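Local coordinates for protein response regulator (Caulobacter vibrioides, PDB 3T0Y) that probably acts in stress signalling as a two-component response regulator, its sigma-factor-like domain mimicking a sigma factor to bind an anti-sigma factor, at residues R89-R92 against S97-A100; D43-V48 against H75-S80. All blocks are in the same frame, centred on the assembly; numbering follows the deposited sequence.

Interaction 1: R89-R92 against S97-A100; sequences RLMR and SRQA
Arg98 NH2 is gripped by two oxygens while Met91, a selenomethionine here, packs against it. Thr41 OG1 of the same chain accepts one hydrogen bond, and the backbone Leu35 O of the second subunit accepts another. Across the contact, Met91 CE lies 3.9 Å from this same Arg98 NH2. Met91 SE covers one face of the Arg98 guanidinium, 3.8 Å above its plane and over its centre, and is 3.9 Å from Arg98 CZ. The Met91 chain starts out away from helix 95-106. Its bends at chi2 (-46°) and chi3 (-84°) bring SE and CE back over the arginine. Arg98 makes one bend of its own, at chi3, after an extended start.

The two segments are neighbours in sequence. Residues 90-92 form a short 3-10 segment between helix 86-89 and helix 95-106, with Arg92 N bonded to Arg89 O at 2.9 Å. The chain is the sigma-factor-like part of PhyR, cut from a longer protein that also has a receiver domain. Both segments fall in its sigma-like range, a helix-turn-helix type family. Helix 95-106 also packs on helix 122-140, where Ser97 OG bonds to Asp131 OD2. The CB of Arg98 points toward residues 89-92, and its side chain reaches back over this preceding turn.

Leu90 supplies the other side chain of the contact. Leu90 CB lies 3.9 Å from Arg98 CD, so the aliphatic part of the arginine meets the base of the leucine. A weak hydrogen bond is possible from Arg98 NH1 to Leu90 O, at 3.4 Å and an N-H...O angle of 135°. The position of that oxygen is uncertain, so the bond is doubtful. Leu90, Met91 and Arg98 are all buried.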
# COMPACT_ATOMS: atom_id res chain seq x y z
N ARG C 89 5.37 -2.50 -9.18
CA ARG C 89 6.02 -3.52 -8.35
C ARG C 89 6.23 -2.99 -6.94
O ARG C 89 6.26 -3.76 -5.97
CB ARG C 89 7.36 -3.96 -8.93
CG ARG C 89 7.28 -4.55 -10.33
CD ARG C 89 8.29 -5.68 -10.50
NE ARG C 89 9.20 -5.48 -11.63
CZ ARG C 89 8.82 -5.45 -12.91
NH1 ARG C 89 7.55 -5.57 -13.24
NH2 ARG C 89 9.73 -5.26 -13.86
N LEU C 90 6.39 -1.68 -6.81
CA LEU C 90 6.65 -1.06 -5.51
C LEU C 90 5.53 -1.38 -4.52
O LEU C 90 5.74 -1.36 -3.31
CB LEU C 90 6.81 0.45 -5.65
CG LEU C 90 8.05 0.99 -6.37
CD1 LEU C 90 7.85 2.45 -6.73
CD2 LEU C 90 9.33 0.81 -5.54
N MSE C 91 4.34 -1.70 -5.03
CA MSE C 91 3.21 -1.95 -4.15
C MSE C 91 3.31 -3.32 -3.43
O MSE C 91 2.56 -3.60 -2.49
CB MSE C 91 1.89 -1.79 -4.91
CG MSE C 91 1.70 -0.38 -5.50
SE MSE C 91 2.12 1.10 -4.25
CE MSE C 91 0.38 1.07 -3.42
N ARG C 92 4.25 -4.15 -3.88
CA ARG C 92 4.51 -5.45 -3.26
C ARG C 92 5.46 -5.34 -2.08
O ARG C 92 5.71 -6.32 -1.40
CB ARG C 92 5.09 -6.43 -4.28
CG ARG C 92 4.11 -6.81 -5.37
CD ARG C 92 3.03 -7.68 -4.78
NE ARG C 92 3.64 -8.90 -4.24
CZ ARG C 92 3.69 -10.05 -4.90
NH1 ARG C 92 3.13 -10.15 -6.10
NH2 ARG C 92 4.29 -11.10 -4.34
N SER C 97 8.60 -0.26 4.62
CA SER C 97 9.87 -0.51 3.96
C SER C 97 9.88 0.26 2.66
O SER C 97 10.92 0.74 2.23
CB SER C 97 10.06 -2.00 3.68
OG SER C 97 10.04 -2.75 4.89
N ARG C 98 8.71 0.38 2.04
CA ARG C 98 8.59 1.15 0.81
C ARG C 98 8.88 2.64 1.02
O ARG C 98 9.48 3.29 0.16
CB ARG C 98 7.19 1.02 0.24
CG ARG C 98 7.12 1.40 -1.22
CD ARG C 98 5.91 0.77 -1.86
NE ARG C 98 4.69 1.32 -1.30
CZ ARG C 98 3.72 0.64 -0.71
NH1 ARG C 98 3.78 -0.67 -0.59
NH2 ARG C 98 2.67 1.31 -0.25
N GLN C 99 8.40 3.17 2.13
CA GLN C 99 8.68 4.55 2.48
C GLN C 99 10.19 4.80 2.61
O GLN C 99 10.73 5.69 1.96
CB GLN C 99 7.98 4.88 3.79
CG GLN C 99 6.48 4.71 3.69
CD GLN C 99 5.79 4.80 5.03
OE1 GLN C 99 6.42 5.03 6.06
NE2 GLN C 99 4.49 4.62 5.03
N ALA C 100 10.85 3.99 3.43
CA ALA C 100 12.26 4.13 3.73
C ALA C 100 13.06 3.99 2.46
O ALA C 100 14.02 4.72 2.23
CB ALA C 100 12.67 3.09 4.71

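Interaction 2: D43-V48 against H75-S80; sequences DHYVRV and HAIWLS
With chi1 at 174°, Trp78 swings its indole opposite the backbone nitrogen, while Tyr45 CG stands anti to its carbonyl carbon. These torsions bring an edge of the indole onto the face of the phenol ring. The pair is T-shaped. The Tyr45 ring and the Trp78 five-membered ring have centroids 4.9 Å apart and planes at 69°. Trp78 CD1 does the touching, 3.7 Å above the Tyr45 plane and over its centre. The opposite face of Tyr45 is taken by His44 CD2, 3.8 Å above the plane. The phenol thus has Trp78 CD1 over one face and His44 CD2 over the other.

Ile77 comes in near the plane of the phenol, at its edge. Ile77 CD1 reaches Tyr45 CD1 at 3.8 Å and Val48 CG1 at 3.9 Å. Ile77 CD1 also lies 3.3 Å from Tyr45 O.

The axes of the two segments, on helix 39-54 and helix 66-80, approach to 9.3 Å at an angle of 114°. Residues 43-48 belong to the sigma2 range of PhyR, and helix 66-80 packs across them. Helix 25-36 adds Thr36 against both aromatic rings.

No hydrogen bond crosses between the segments. Tyr45 OH bonds instead to Ser81 OG, just beyond residues 75-80. The contact is therefore held by aromatic and aliphatic packing, with the phenol hydroxyl tied down next to it.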
# COMPACT_ATOMS: atom_id res chain seq x y z
N ASP C 43 -6.29 -1.14 -0.91
CA ASP C 43 -7.21 -0.49 -1.82
C ASP C 43 -6.60 -0.34 -3.21
O ASP C 43 -7.31 -0.40 -4.20
CB ASP C 43 -7.65 0.87 -1.28
CG ASP C 43 -8.51 0.74 -0.04
OD1 ASP C 43 -8.89 -0.40 0.28
OD2 ASP C 43 -8.82 1.76 0.61
N HIS C 44 -5.30 -0.14 -3.29
CA HIS C 44 -4.67 -0.08 -4.61
C HIS C 44 -4.95 -1.38 -5.38
O HIS C 44 -5.30 -1.35 -6.57
CB HIS C 44 -3.16 0.14 -4.49
CG HIS C 44 -2.40 -0.26 -5.72
ND1 HIS C 44 -2.41 0.49 -6.88
CD2 HIS C 44 -1.63 -1.35 -5.98
CE1 HIS C 44 -1.67 -0.11 -7.79
NE2 HIS C 44 -1.19 -1.23 -7.27
N TYR C 45 -4.81 -2.51 -4.70
CA TYR C 45 -4.91 -3.81 -5.35
C TYR C 45 -6.36 -4.19 -5.67
O TYR C 45 -6.65 -4.82 -6.69
CB TYR C 45 -4.23 -4.90 -4.50
CG TYR C 45 -2.74 -4.96 -4.72
CD1 TYR C 45 -2.23 -5.39 -5.95
CD2 TYR C 45 -1.85 -4.58 -3.73
CE1 TYR C 45 -0.87 -5.45 -6.18
CE2 TYR C 45 -0.47 -4.63 -3.95
CZ TYR C 45 0.01 -5.07 -5.18
OH TYR C 45 1.36 -5.16 -5.41
N VAL C 46 -7.25 -3.80 -4.78
CA VAL C 46 -8.66 -3.96 -5.03
C VAL C 46 -9.08 -3.17 -6.29
O VAL C 46 -9.82 -3.67 -7.13
CB VAL C 46 -9.50 -3.49 -3.82
CG1 VAL C 46 -10.97 -3.66 -4.13
CG2 VAL C 46 -9.11 -4.28 -2.57
N ARG C 47 -8.62 -1.91 -6.39
CA ARG C 47 -8.96 -1.08 -7.54
C ARG C 47 -8.49 -1.76 -8.82
O ARG C 47 -9.25 -1.94 -9.75
CB ARG C 47 -8.37 0.33 -7.43
CG ARG C 47 -9.14 1.27 -6.50
CD ARG C 47 -8.73 2.75 -6.69
NE ARG C 47 -7.28 2.92 -6.63
CZ ARG C 47 -6.59 3.12 -5.51
NH1 ARG C 47 -7.22 3.21 -4.35
NH2 ARG C 47 -5.27 3.23 -5.56
N VAL C 48 -7.22 -2.14 -8.85
CA VAL C 48 -6.69 -2.80 -10.02
C VAL C 48 -7.56 -4.00 -10.43
O VAL C 48 -7.78 -4.25 -11.64
CB VAL C 48 -5.26 -3.28 -9.78
CG1 VAL C 48 -4.79 -4.16 -10.93
CG2 VAL C 48 -4.32 -2.08 -9.56
N HIS C 75 -6.39 -12.16 -6.26
CA HIS C 75 -5.15 -12.89 -6.11
C HIS C 75 -4.34 -12.88 -7.42
O HIS C 75 -3.13 -12.74 -7.40
CB HIS C 75 -5.36 -14.32 -5.64
CG HIS C 75 -4.08 -15.06 -5.51
ND1 HIS C 75 -3.23 -14.89 -4.43
CD2 HIS C 75 -3.45 -15.92 -6.35
CE1 HIS C 75 -2.15 -15.64 -4.61
NE2 HIS C 75 -2.26 -16.27 -5.77
N ALA C 76 -5.02 -13.03 -8.55
CA ALA C 76 -4.36 -13.09 -9.85
C ALA C 76 -3.66 -11.79 -10.21
O ALA C 76 -2.55 -11.79 -10.74
CB ALA C 76 -5.37 -13.45 -10.93
N ILE C 77 -4.31 -10.66 -9.94
CA ILE C 77 -3.68 -9.39 -10.28
C ILE C 77 -2.62 -9.08 -9.23
O ILE C 77 -1.61 -8.48 -9.54
CB ILE C 77 -4.69 -8.22 -10.47
CG1 ILE C 77 -5.47 -7.95 -9.18
CG2 ILE C 77 -5.64 -8.48 -11.64
CD1 ILE C 77 -4.74 -7.04 -8.23
N TRP C 78 -2.86 -9.50 -8.00
CA TRP C 78 -1.88 -9.28 -6.94
C TRP C 78 -0.58 -10.00 -7.27
O TRP C 78 0.51 -9.43 -7.21
CB TRP C 78 -2.40 -9.78 -5.59
CG TRP C 78 -1.36 -9.70 -4.54
CD1 TRP C 78 -0.94 -8.58 -3.89
CD2 TRP C 78 -0.61 -10.79 -4.00
NE1 TRP C 78 0.05 -8.89 -2.98
CE2 TRP C 78 0.26 -10.25 -3.02
CE3 TRP C 78 -0.57 -12.16 -4.24
CZ2 TRP C 78 1.16 -11.03 -2.30
CZ3 TRP C 78 0.30 -12.94 -3.52
CH2 TRP C 78 1.16 -12.37 -2.55
N LEU C 79 -0.74 -11.26 -7.63
CA LEU C 79 0.36 -12.11 -8.03
C LEU C 79 1.15 -11.48 -9.16
O LEU C 79 2.37 -11.32 -9.06
CB LEU C 79 -0.22 -13.44 -8.52
CG LEU C 79 0.69 -14.65 -8.35
CD1 LEU C 79 1.21 -14.67 -6.92
CD2 LEU C 79 -0.08 -15.91 -8.67
N SER C 80 0.45 -11.12 -10.23
CA SER C 80 1.08 -10.58 -11.44
C SER C 80 1.69 -9.18 -11.28
O SER C 80 2.31 -8.66 -12.21
CB SER C 80 0.06 -10.55 -12.58
OG SER C 80 -0.72 -9.36 -12.53

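How the interactions relate
Interaction 2 closes before interaction 1 opens along the chain, and their centres are 15 Å apart. Interaction 2 joins helix 39-54 to helix 66-80. Interaction 1 joins the turn after helix 86-89 to helix 95-106. The two meet through residues 91 and 92. Met91 packs on His44 and Tyr45. Arg92 makes a cation-pi contact with Trp78, a weak hydrogen bond to Leu79 O and a salt bridge to Glu139 of helix 122-140. The turn thus connects helices 39-54 and 66-80 with helix 122-140. Both interactions also touch the second subunit, so this junction lies near a contact between copies.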